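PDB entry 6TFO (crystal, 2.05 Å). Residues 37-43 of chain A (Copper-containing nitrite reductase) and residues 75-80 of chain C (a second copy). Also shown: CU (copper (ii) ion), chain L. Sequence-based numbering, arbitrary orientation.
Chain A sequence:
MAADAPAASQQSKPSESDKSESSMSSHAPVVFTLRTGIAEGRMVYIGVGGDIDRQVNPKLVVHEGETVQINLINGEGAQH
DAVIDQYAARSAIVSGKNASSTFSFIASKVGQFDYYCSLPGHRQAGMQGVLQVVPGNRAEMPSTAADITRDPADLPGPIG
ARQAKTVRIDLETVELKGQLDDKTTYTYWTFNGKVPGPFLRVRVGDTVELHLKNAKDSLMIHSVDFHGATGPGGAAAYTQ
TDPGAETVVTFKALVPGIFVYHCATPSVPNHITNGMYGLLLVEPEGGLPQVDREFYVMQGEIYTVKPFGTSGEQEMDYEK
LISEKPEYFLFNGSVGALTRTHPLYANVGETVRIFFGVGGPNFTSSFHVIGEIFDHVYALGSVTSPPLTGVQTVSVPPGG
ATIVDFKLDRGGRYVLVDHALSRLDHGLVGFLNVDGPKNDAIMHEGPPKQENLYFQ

Chain A 37-43: GIAEGRM
Chain C (75-80) GEGAQH

A tight hairpin of chain A meets an irregular loop of the second copy, burying 245 Å² in all. Strands 37-39 and 42-43 are joined by a type I' turn from A:Ala39 to A:Arg42, closed by A:Arg42 N to A:Ala39 O (2.9 Å) and A:Ala39 N to A:Arg42 O (3.0 Å). Within it A:Glu40 (phi/psi 51/39) points away, and A:Gly41 (74/12) lies nearest C:Ala78, CA to CA 4.1 Å.

Polar contact across the interface is through backbone. C:Gln79 N donates to A:Gly41 O (3.1 Å, 137°), an oxygen that also receives a CA-H...O contact from C:Ala78 CA (3.3 Å). In return, A:Gly41 CA approaches C:Gly77 O at 3.3 Å, nearly linear at the hydrogen. Positive phi favours glycine at A:Gly41, as the backbone angles (113/13) do at C:Gly77.

The apolar part centres on A:Ile38 (-122/121; chi1 m, chi2 m), directed toward the loop. Its CG2 packs 3.3 Å from C:Glu76 O, 3.6 Å from C:Gly77 C and 4.4 Å from C:Ala78 CB.

C:Glu76 (chi1 p, chi2 m) braces the loop: its OE2 accepts from C:Ala78 N (2.8 Å) and C:His80 NE2 (2.5 Å). C:His80 (chi1 m, chi2 -70°) binds copper CU through ND1 at 2.0 Å.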

# COMPACT_ATOMS: atom_id res chain seq x y z
N GLY A 37 7.94 17.72 -7.05
CA GLY A 37 7.04 17.26 -5.97
C GLY A 37 6.80 18.32 -4.91
O GLY A 37 6.93 19.50 -5.24
N ILE A 38 6.40 17.89 -3.72
CA ILE A 38 5.98 18.73 -2.56
C ILE A 38 6.90 18.36 -1.40
O ILE A 38 6.95 17.19 -1.02
CB ILE A 38 4.50 18.50 -2.22
CG1 ILE A 38 3.59 18.63 -3.44
CG2 ILE A 38 4.05 19.41 -1.09
CD1 ILE A 38 3.61 19.99 -4.09
N ALA A 39 7.62 19.33 -0.87
CA ALA A 39 8.51 19.15 0.29
C ALA A 39 8.66 20.50 0.97
O ALA A 39 8.55 21.53 0.25
CB ALA A 39 9.84 18.60 -0.15
N GLU A 40 8.83 20.50 2.30
CA GLU A 40 9.08 21.72 3.10
C GLU A 40 8.02 22.76 2.73
O GLU A 40 8.39 23.95 2.60
CB GLU A 40 10.50 22.22 2.81
CG GLU A 40 11.55 21.11 2.84
CD GLU A 40 12.98 21.59 2.65
OE1 GLU A 40 13.16 22.77 2.21
OE2 GLU A 40 13.92 20.80 2.92
N GLY A 41 6.77 22.33 2.54
CA GLY A 41 5.58 23.21 2.40
C GLY A 41 5.51 23.91 1.07
O GLY A 41 4.65 24.84 0.92
N ARG A 42 6.35 23.49 0.11
CA ARG A 42 6.49 24.14 -1.22
C ARG A 42 6.43 23.09 -2.34
O ARG A 42 6.69 21.89 -2.09
CB ARG A 42 7.77 24.97 -1.23
CG ARG A 42 7.62 26.35 -0.59
CD ARG A 42 8.86 26.85 0.13
NE ARG A 42 10.03 26.87 -0.73
CZ ARG A 42 11.15 26.16 -0.54
NH1 ARG A 42 11.30 25.33 0.48
NH2 ARG A 42 12.14 26.29 -1.41
N MET A 43 6.06 23.54 -3.53
CA MET A 43 6.25 22.80 -4.80
C MET A 43 7.70 23.00 -5.26
O MET A 43 8.09 24.17 -5.50
CB MET A 43 5.29 23.29 -5.88
CG MET A 43 5.12 22.29 -7.00
SD MET A 43 3.83 22.72 -8.14
CE MET A 43 4.12 24.47 -8.35
N GLY C 75 -4.41 18.72 1.29
CA GLY C 75 -4.29 17.37 0.69
C GLY C 75 -2.83 16.94 0.52
O GLY C 75 -2.48 15.85 1.02
N GLU C 76 -2.00 17.78 -0.10
CA GLU C 76 -0.67 17.36 -0.64
C GLU C 76 0.52 17.97 0.13
O GLU C 76 1.60 17.42 0.02
CB GLU C 76 -0.62 17.66 -2.14
CG GLU C 76 -0.16 19.08 -2.47
CD GLU C 76 -1.00 20.19 -1.87
OE1 GLU C 76 -2.25 20.10 -1.95
OE2 GLU C 76 -0.39 21.12 -1.31
N GLY C 77 0.35 19.05 0.89
CA GLY C 77 1.34 19.45 1.90
C GLY C 77 2.06 20.75 1.58
O GLY C 77 3.06 21.05 2.24
N ALA C 78 1.58 21.53 0.61
CA ALA C 78 2.06 22.91 0.39
C ALA C 78 1.24 23.86 1.28
O ALA C 78 0.31 23.39 1.90
CB ALA C 78 1.97 23.28 -1.07
N GLN C 79 1.62 25.13 1.38
CA GLN C 79 0.84 26.12 2.16
C GLN C 79 -0.32 26.59 1.29
O GLN C 79 -0.12 26.80 0.07
CB GLN C 79 1.69 27.31 2.61
CG GLN C 79 2.80 26.91 3.57
CD GLN C 79 3.35 28.11 4.29
OE1 GLN C 79 3.39 29.21 3.78
NE2 GLN C 79 3.73 27.89 5.53
N HIS C 80 -1.50 26.68 1.90
CA HIS C 80 -2.78 27.04 1.24
C HIS C 80 -3.69 27.83 2.19
O HIS C 80 -3.69 27.59 3.43
CB HIS C 80 -3.53 25.80 0.72
CG HIS C 80 -2.74 24.93 -0.20
ND1 HIS C 80 -2.41 25.33 -1.47
CD2 HIS C 80 -2.23 23.70 -0.04
CE1 HIS C 80 -1.71 24.38 -2.05
NE2 HIS C 80 -1.58 23.37 -1.19
CU CU L . -2.41 27.23 -2.20